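Local coordinates for 3-keto-5-aminohexanoate cleavage protein (Archaeoglobus fulgidus, PDB 3LOT) that probably cleaves 3-keto-5-aminohexanoate or a related beta-keto acid in a zinc-dependent reaction, as other enzymes of its TIM-barrel family do, at residues 149-153 against 154-158; 161-164 against 165-169; 216-219 against 220-224. All coordinates share one frame; numbering follows the deposited sequence.

Overall arrangement
The three contacts are all local and follow one another along the chain. Interactions 1 and 2 belong to the same helix, 154-166. The first caps its start, just after strand 149-150. The second closes its end, before strand 170-175, and the two centres lie about 16 Å apart. Interaction 3 is a mid-helix contact in helix 213-226, which links the parallel strands 197-203 and 232-238. Its centre is about 22 Å from that of interaction 1 and about 27 Å from that of interaction 2. Both helices lie outside the strands of the TIM barrel. So interactions 1 and 3 lie at subunit interfaces of the four-chain assembly, whereas no other chain touches interaction 2.

Interaction 1 (149-153 against 154-158); sequences VFRNT and FKDLE
Thr153 and Asp156 form a capping box at the start of helix 154-166. Thr153 is the N-cap, and each residue's side chain takes the other's backbone N-H. Thr153 OG1 accepts from Asp156 N at 2.9 Å, in a nearly straight bond. Thr153 OG1 sits between the backbone N and the carbonyl carbon of its own residue (chi1 69°), facing the first turn of the helix. The same hydroxyl also bonds Asp147 of the second subunit, so the cap is part of a subunit interface. In return, Asp156 OD2 accepts from Thr153 N at 3.0 Å. This N-H comes from above the carboxylate plane, 41° out of it.

The extended chain of Arg151 crosses Asp156 at about a right angle. Its guanidinium plane is turned 62° from the carboxylate plane. The direct salt bridge is long, with Arg151 NE 3.9 Å from Asp156 OD2. A water in the guanidinium plane makes a shorter link, accepting from Arg151 NE and donating to Asp156 OD1. Arg100 bonds Asn152 OD1 and Arg151 O from the same chain. Leu157 starts the regular helix bonding, its N donating to Thr153 O. A second water donates to Arg151 O at 3.0 Å and to Asp156 OD2 at 2.8 Å.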
loop_
_atom_site.group_PDB
_atom_site.type_symbol
_atom_site.label_atom_id
_atom_site.label_comp_id
_atom_site.label_asym_id
_atom_site.label_seq_id
_atom_site.Cartn_x
_atom_site.Cartn_y
_atom_site.Cartn_z
ATOM N N VAL D 149 28.751 -12.939 2.244
ATOM C CA VAL D 149 27.469 -13.046 1.576
ATOM C C VAL D 149 26.774 -14.332 2.003
ATOM O O VAL D 149 27.367 -15.413 1.996
ATOM C CB VAL D 149 27.655 -12.972 0.043
ATOM C CG1 VAL D 149 26.384 -13.447 -0.696
ATOM C CG2 VAL D 149 28.021 -11.508 -0.366
ATOM N N PHE D 150 25.506 -14.216 2.366
ATOM C CA PHE D 150 24.656 -15.399 2.557
ATOM C C PHE D 150 24.168 -15.789 1.185
ATOM O O PHE D 150 23.269 -15.146 0.634
ATOM C CB PHE D 150 23.489 -15.032 3.453
ATOM C CG PHE D 150 22.580 -16.139 3.780
ATOM C CD1 PHE D 150 23.047 -17.427 4.011
ATOM C CD2 PHE D 150 21.217 -15.889 3.920
ATOM C CE1 PHE D 150 22.153 -18.471 4.322
ATOM C CE2 PHE D 150 20.309 -16.903 4.246
ATOM C CZ PHE D 150 20.778 -18.207 4.439
ATOM N N ARG D 151 24.758 -16.840 0.640
ATOM C CA ARG D 151 24.702 -17.115 -0.783
ATOM C C ARG D 151 23.643 -18.177 -1.152
ATOM O O ARG D 151 23.656 -19.297 -0.620
ATOM C CB ARG D 151 26.091 -17.585 -1.225
ATOM C CG ARG D 151 26.245 -17.863 -2.733
ATOM C CD ARG D 151 27.352 -18.848 -3.025
ATOM N NE ARG D 151 27.467 -19.028 -4.473
ATOM C CZ ARG D 151 28.122 -18.194 -5.275
ATOM N NH1 ARG D 151 28.749 -17.122 -4.778
ATOM N NH2 ARG D 151 28.174 -18.447 -6.579
ATOM N N ASN D 152 22.741 -17.835 -2.073
ATOM C CA ASN D 152 21.740 -18.785 -2.541
ATOM C C ASN D 152 21.386 -18.395 -3.975
ATOM O O ASN D 152 20.402 -17.697 -4.209
ATOM C CB ASN D 152 20.492 -18.803 -1.633
ATOM C CG ASN D 152 20.835 -18.989 -0.132
ATOM O OD1 ASN D 152 20.912 -20.135 0.345
ATOM N ND2 ASN D 152 20.996 -17.851 0.633
ATOM N N THR D 153 22.231 -18.801 -4.905
ATOM C CA THR D 153 22.082 -18.441 -6.294
ATOM C C THR D 153 20.974 -19.256 -6.965
ATOM O O THR D 153 20.508 -20.227 -6.404
ATOM C CB THR D 153 23.371 -18.708 -7.100
ATOM O OG1 THR D 153 23.592 -20.111 -7.204
ATOM C CG2 THR D 153 24.609 -18.006 -6.475
ATOM N N PHE D 154 20.538 -18.842 -8.144
ATOM C CA PHE D 154 19.505 -19.571 -8.830
ATOM C C PHE D 154 19.985 -20.976 -9.149
ATOM O O PHE D 154 19.251 -21.948 -8.984
ATOM C CB PHE D 154 19.030 -18.818 -10.070
ATOM C CG PHE D 154 18.156 -17.658 -9.741
ATOM C CD1 PHE D 154 16.867 -17.855 -9.314
ATOM C CD2 PHE D 154 18.627 -16.353 -9.843
ATOM C CE1 PHE D 154 16.046 -16.785 -9.003
ATOM C CE2 PHE D 154 17.818 -15.284 -9.519
ATOM C CZ PHE D 154 16.516 -15.509 -9.075
ATOM N N LYS D 155 21.243 -21.118 -9.543
ATOM C CA LYS D 155 21.817 -22.457 -9.690
ATOM C C LYS D 155 21.766 -23.275 -8.391
ATOM O O LYS D 155 21.449 -24.463 -8.410
ATOM C CB LYS D 155 23.270 -22.395 -10.168
ATOM C CG LYS D 155 23.766 -23.745 -10.688
ATOM C CD LYS D 155 25.189 -23.611 -11.208
ATOM C CE LYS D 155 25.749 -24.940 -11.694
ATOM N NZ LYS D 155 27.270 -24.973 -11.624
ATOM N N ASP D 156 22.129 -22.660 -7.268
ATOM C CA ASP D 156 22.004 -23.335 -5.960
ATOM C C ASP D 156 20.543 -23.778 -5.719
ATOM O O ASP D 156 20.294 -24.892 -5.284
ATOM C CB ASP D 156 22.359 -22.398 -4.807
ATOM C CG ASP D 156 23.849 -22.043 -4.727
ATOM O OD1 ASP D 156 24.706 -22.776 -5.257
ATOM O OD2 ASP D 156 24.137 -21.013 -4.075
ATOM N N LEU D 157 19.593 -22.890 -5.991
ATOM C CA LEU D 157 18.183 -23.159 -5.677
ATOM C C LEU D 157 17.592 -24.269 -6.567
ATOM O O LEU D 157 16.744 -25.053 -6.123
ATOM C CB LEU D 157 17.342 -21.874 -5.780
ATOM C CG LEU D 157 17.821 -20.750 -4.854
ATOM C CD1 LEU D 157 17.072 -19.458 -5.131
ATOM C CD2 LEU D 157 17.720 -21.181 -3.387
ATOM N N GLU D 158 18.054 -24.359 -7.809
ATOM C CA GLU D 158 17.620 -25.415 -8.685
ATOM C C GLU D 158 18.039 -26.766 -8.086
ATOM O O GLU D 158 17.216 -27.676 -7.975
ATOM C CB GLU D 158 18.231 -25.247 -10.074
ATOM C CG GLU D 158 17.679 -24.066 -10.848
ATOM C CD GLU D 158 18.482 -23.719 -12.097
ATOM O OE1 GLU D 158 19.131 -24.623 -12.685
ATOM O OE2 GLU D 158 18.444 -22.534 -12.513
HETATM O O HOH W 1 26.855 -21.285 -5.693
HETATM O O HOH W 2 25.398 -21.502 -1.669
#

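Interaction 2 (161-164 against 165-169); sequences SRIF and KENDT
Phe164 packs against Thr169 where a Schellman motif ends helix 154-166. Phe164 has the most surface buried by the contact, followed by Lys165 and Ile163. The methyl CG2 of Thr169 lies 3.8 Å from CD2 of the Phe164 ring. Thr169 O comes to the ring edge, near its plane, 3.5 Å from CD2. Another ring, that of Phe114 in strand 111-115, meets Phe164 edge-to-face. The backbone brings Thr169 back to the ring: Thr169 N donates to Phe164 O at 2.9 Å, and the bond is almost straight at 175°. Asp168, with positive phi, is the C-prime residue, and its N bonds Lys165 O.

Lys165 runs alongside the preceding turn. Its CG is 3.6 Å from Ser161 O, and the chain is extended beyond CG. NZ reaches a water that also donates to Ser161 OG, and it bonds Tyr192 O as well. Ser161 OG is further held by Glu158 O.

Ile163 and Asn167 lie side by side and point the same way. With CG anti to its carbonyl carbon (chi1 -64°), Asn167 folds its amide back onto the helix. ND2 then donates to Ile163 O at 2.9 Å. Asn167 N reaches that oxygen too, at 3.3 Å, from the opposite face of the carbonyl plane. Lys108 holds OD1 of the same amide. The chemistry implies that three carbonyls near the helix end are satisfied locally: Ile163 O by the backbone and side chain of Asn167, Phe164 O and Lys165 O by the Schellman turn.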
loop_
_atom_site.group_PDB
_atom_site.type_symbol
_atom_site.label_atom_id
_atom_site.label_comp_id
_atom_site.label_asym_id
_atom_site.label_seq_id
_atom_site.Cartn_x
_atom_site.Cartn_y
_atom_site.Cartn_z
ATOM N N SER D 161 16.083 -27.573 -4.903
ATOM C CA SER D 161 14.729 -28.004 -5.164
ATOM C C SER D 161 14.730 -29.501 -5.464
ATOM O O SER D 161 13.867 -30.228 -4.975
ATOM C CB SER D 161 14.090 -27.197 -6.290
ATOM O OG SER D 161 14.470 -27.680 -7.584
ATOM N N ARG D 162 15.728 -29.981 -6.212
ATOM C CA ARG D 162 15.823 -31.385 -6.518
ATOM C C ARG D 162 16.163 -32.269 -5.340
ATOM O O ARG D 162 15.572 -33.329 -5.175
ATOM C CB ARG D 162 16.860 -31.628 -7.595
ATOM C CG ARG D 162 16.392 -31.187 -8.977
ATOM C CD ARG D 162 17.397 -31.656 -10.061
ATOM N NE ARG D 162 18.547 -30.740 -10.157
ATOM C CZ ARG D 162 18.530 -29.547 -10.773
ATOM N NH1 ARG D 162 17.417 -29.098 -11.371
ATOM N NH2 ARG D 162 19.637 -28.787 -10.781
ATOM N N ILE D 163 17.102 -31.819 -4.521
ATOM C CA ILE D 163 17.464 -32.509 -3.303
ATOM C C ILE D 163 16.252 -32.704 -2.371
ATOM O O ILE D 163 16.050 -33.798 -1.803
ATOM C CB ILE D 163 18.619 -31.782 -2.569
ATOM C CG1 ILE D 163 19.925 -31.969 -3.322
ATOM C CG2 ILE D 163 18.769 -32.330 -1.158
ATOM C CD1 ILE D 163 20.980 -30.913 -3.015
ATOM N N PHE D 164 15.431 -31.665 -2.225
ATOM C CA PHE D 164 14.251 -31.765 -1.350
ATOM C C PHE D 164 13.270 -32.776 -1.905
ATOM O O PHE D 164 12.758 -33.622 -1.172
ATOM C CB PHE D 164 13.571 -30.395 -1.163
ATOM C CG PHE D 164 14.187 -29.560 -0.080
ATOM C CD1 PHE D 164 15.555 -29.266 -0.095
ATOM C CD2 PHE D 164 13.401 -29.046 0.965
ATOM C CE1 PHE D 164 16.143 -28.444 0.924
ATOM C CE2 PHE D 164 13.982 -28.243 1.962
ATOM C CZ PHE D 164 15.356 -27.956 1.933
ATOM N N LYS D 165 13.028 -32.726 -3.207
ATOM C CA LYS D 165 12.114 -33.700 -3.824
ATOM C C LYS D 165 12.617 -35.132 -3.680
ATOM O O LYS D 165 11.846 -36.036 -3.427
ATOM C CB LYS D 165 11.936 -33.361 -5.304
ATOM C CG LYS D 165 10.974 -32.220 -5.558
ATOM C CD LYS D 165 11.027 -31.778 -6.992
ATOM C CE LYS D 165 10.100 -30.591 -7.222
ATOM N NZ LYS D 165 10.187 -30.133 -8.621
ATOM N N GLU D 166 13.906 -35.340 -3.872
ATOM C CA GLU D 166 14.517 -36.688 -3.775
ATOM C C GLU D 166 14.346 -37.339 -2.407
ATOM O O GLU D 166 14.268 -38.539 -2.282
ATOM C CB GLU D 166 16.004 -36.572 -4.045
ATOM C CG GLU D 166 16.328 -36.361 -5.484
ATOM C CD GLU D 166 17.769 -35.912 -5.717
ATOM O OE1 GLU D 166 18.543 -35.874 -4.733
ATOM O OE2 GLU D 166 18.127 -35.599 -6.895
ATOM N N ASN D 167 14.329 -36.534 -1.372
ATOM C CA ASN D 167 14.271 -37.033 -0.010
ATOM C C ASN D 167 12.920 -36.755 0.627
ATOM O O ASN D 167 12.757 -36.895 1.858
ATOM C CB ASN D 167 15.402 -36.401 0.811
ATOM C CG ASN D 167 16.768 -36.800 0.297
ATOM O OD1 ASN D 167 17.210 -37.933 0.544
ATOM N ND2 ASN D 167 17.457 -35.881 -0.403
ATOM N N ASP D 168 11.947 -36.377 -0.210
ATOM C CA ASP D 168 10.577 -36.212 0.226
ATOM C C ASP D 168 10.571 -35.234 1.397
ATOM O O ASP D 168 9.958 -35.481 2.441
ATOM C CB ASP D 168 10.015 -37.581 0.616
ATOM C CG ASP D 168 8.514 -37.587 0.741
ATOM O OD1 ASP D 168 7.901 -36.598 0.341
ATOM O OD2 ASP D 168 7.929 -38.578 1.257
ATOM N N THR D 169 11.277 -34.118 1.229
ATOM C CA THR D 169 11.314 -33.059 2.245
ATOM C C THR D 169 10.599 -31.819 1.722
ATOM O O THR D 169 10.834 -31.398 0.597
ATOM C CB THR D 169 12.752 -32.713 2.616
ATOM O OG1 THR D 169 13.429 -33.872 3.118
ATOM C CG2 THR D 169 12.800 -31.588 3.682
HETATM O O HOH W 3 12.928 -29.469 -9.085
#

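Interaction 3 (216-219 against 220-224); sequences VLFM and KQTAD
Phe218 O, a backbone carbonyl in helix 213-226, is gripped twice by Thr222, one turn later. The hydroxyl OG1 of Thr222 donates to it at 2.7 Å, and Thr222 N donates at 2.9 Å. The two donors come from opposite faces of the carbonyl plane, OG1 tilted 34° from that plane and N 28°. Bonding back to the carbonyl of the preceding turn is a common way for a threonine within a helix to satisfy its hydroxyl. A chi1 of -58° sets the hydroxyl opposite the carbonyl carbon of Thr222 and turns it back along the helix. It also lies over one face of the Phe218 ring, 3.6 Å from CE2.

Leu217 and Gln221 meet on another part of the helix surface. The Gln221 chain is extended beyond CG, and its amide end lies against the Leu217 branch point, with NE2 3.6 Å from CG. The aliphatic part of Gln221 passes close to the backbone: its CG is 3.2 Å from Leu217 O. NE2 has its polar partner elsewhere, in Glu214 of the third subunit. Lys220 bends at chi2, and its NZ makes a salt bridge to Asp224 OD2 at 2.8 Å, and OD2 accepts through its syn lone pair. Asp224 OD1 bonds the hydroxyl of Tyr232.

On the subunit side, Phe218 stacks on Phe218 of the second subunit, and Leu217 packs on Leu217 of the third. The helix is the crossover of a beta-alpha-beta unit. Selenomethionine Met219 touches Phe201 and His203 of strand 197-203, and Val216 reaches Leu236 of strand 232-238. Met219 and Thr222 also meet Ile181 of helix 178-189.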
loop_
_atom_site.group_PDB
_atom_site.type_symbol
_atom_site.label_atom_id
_atom_site.label_comp_id
_atom_site.label_asym_id
_atom_site.label_seq_id
_atom_site.Cartn_x
_atom_site.Cartn_y
_atom_site.Cartn_z
ATOM N N VAL D 216 5.621 -5.864 6.361
ATOM C CA VAL D 216 4.919 -7.131 6.494
ATOM C C VAL D 216 3.763 -7.197 5.475
ATOM O O VAL D 216 3.651 -8.146 4.698
ATOM C CB VAL D 216 4.432 -7.354 7.942
ATOM C CG1 VAL D 216 3.588 -8.634 8.001
ATOM C CG2 VAL D 216 5.647 -7.391 8.883
ATOM N N LEU D 217 2.959 -6.149 5.425
ATOM C CA LEU D 217 1.808 -6.158 4.523
ATOM C C LEU D 217 2.238 -6.302 3.075
ATOM O O LEU D 217 1.640 -7.104 2.314
ATOM C CB LEU D 217 0.937 -4.930 4.720
ATOM C CG LEU D 217 -0.396 -4.988 3.963
ATOM C CD1 LEU D 217 -1.336 -6.164 4.449
ATOM C CD2 LEU D 217 -1.060 -3.633 4.111
ATOM N N PHE D 218 3.283 -5.555 2.706
ATOM C CA PHE D 218 3.758 -5.560 1.330
ATOM C C PHE D 218 4.328 -6.935 0.921
ATOM O O PHE D 218 4.098 -7.365 -0.203
ATOM C CB PHE D 218 4.727 -4.403 1.058
ATOM C CG PHE D 218 4.881 -4.101 -0.392
ATOM C CD1 PHE D 218 3.883 -3.443 -1.077
ATOM C CD2 PHE D 218 5.985 -4.540 -1.091
ATOM C CE1 PHE D 218 3.996 -3.192 -2.430
ATOM C CE2 PHE D 218 6.093 -4.318 -2.457
ATOM C CZ PHE D 218 5.108 -3.638 -3.122
HETATM N N MSE D 219 5.022 -7.633 1.836
HETATM C CA MSE D 219 5.539 -8.965 1.575
HETATM C C MSE D 219 4.371 -9.881 1.239
HETATM O O MSE D 219 4.380 -10.543 0.211
HETATM C CB MSE D 219 6.329 -9.530 2.781
HETATM C CG MSE D 219 7.639 -8.845 3.094
HETATM SE SE MSE D 219 9.110 -9.502 2.019
HETATM C CE MSE D 219 9.605 -11.121 3.033
ATOM N N LYS D 220 3.352 -9.898 2.087
ATOM C CA LYS D 220 2.257 -10.840 1.921
ATOM C C LYS D 220 1.494 -10.532 0.640
ATOM O O LYS D 220 1.152 -11.439 -0.108
ATOM C CB LYS D 220 1.334 -10.845 3.168
ATOM C CG LYS D 220 0.156 -11.860 3.090
ATOM C CD LYS D 220 -1.111 -11.267 2.595
ATOM C CE LYS D 220 -2.285 -12.292 2.696
ATOM N NZ LYS D 220 -3.572 -11.697 2.271
ATOM N N GLN D 221 1.223 -9.255 0.401
ATOM C CA GLN D 221 0.522 -8.822 -0.832
ATOM C C GLN D 221 1.322 -9.151 -2.090
ATOM O O GLN D 221 0.748 -9.492 -3.131
ATOM C CB GLN D 221 0.231 -7.332 -0.793
ATOM C CG GLN D 221 -0.793 -6.938 0.227
ATOM C CD GLN D 221 -0.931 -5.410 0.322
ATOM O OE1 GLN D 221 0.005 -4.677 -0.023
ATOM N NE2 GLN D 221 -2.103 -4.921 0.828
ATOM N N THR D 222 2.651 -9.086 -2.003
ATOM C CA THR D 222 3.483 -9.484 -3.149
ATOM C C THR D 222 3.315 -10.976 -3.440
ATOM O O THR D 222 3.171 -11.385 -4.593
ATOM C CB THR D 222 4.977 -9.117 -2.936
ATOM O OG1 THR D 222 5.076 -7.712 -2.717
ATOM C CG2 THR D 222 5.842 -9.528 -4.139
ATOM N N ALA D 223 3.345 -11.793 -2.394
ATOM C CA ALA D 223 3.126 -13.240 -2.549
ATOM C C ALA D 223 1.727 -13.546 -3.132
ATOM O O ALA D 223 1.589 -14.370 -4.055
ATOM C CB ALA D 223 3.338 -13.971 -1.196
ATOM N N ASP D 224 0.699 -12.885 -2.617
ATOM C CA ASP D 224 -0.654 -13.051 -3.171
ATOM C C ASP D 224 -0.676 -12.776 -4.676
ATOM O O ASP D 224 -1.239 -13.569 -5.467
ATOM C CB ASP D 224 -1.651 -12.098 -2.502
ATOM C CG ASP D 224 -2.045 -12.489 -1.087
ATOM O OD1 ASP D 224 -1.727 -13.608 -0.620
ATOM O OD2 ASP D 224 -2.731 -11.642 -0.424
#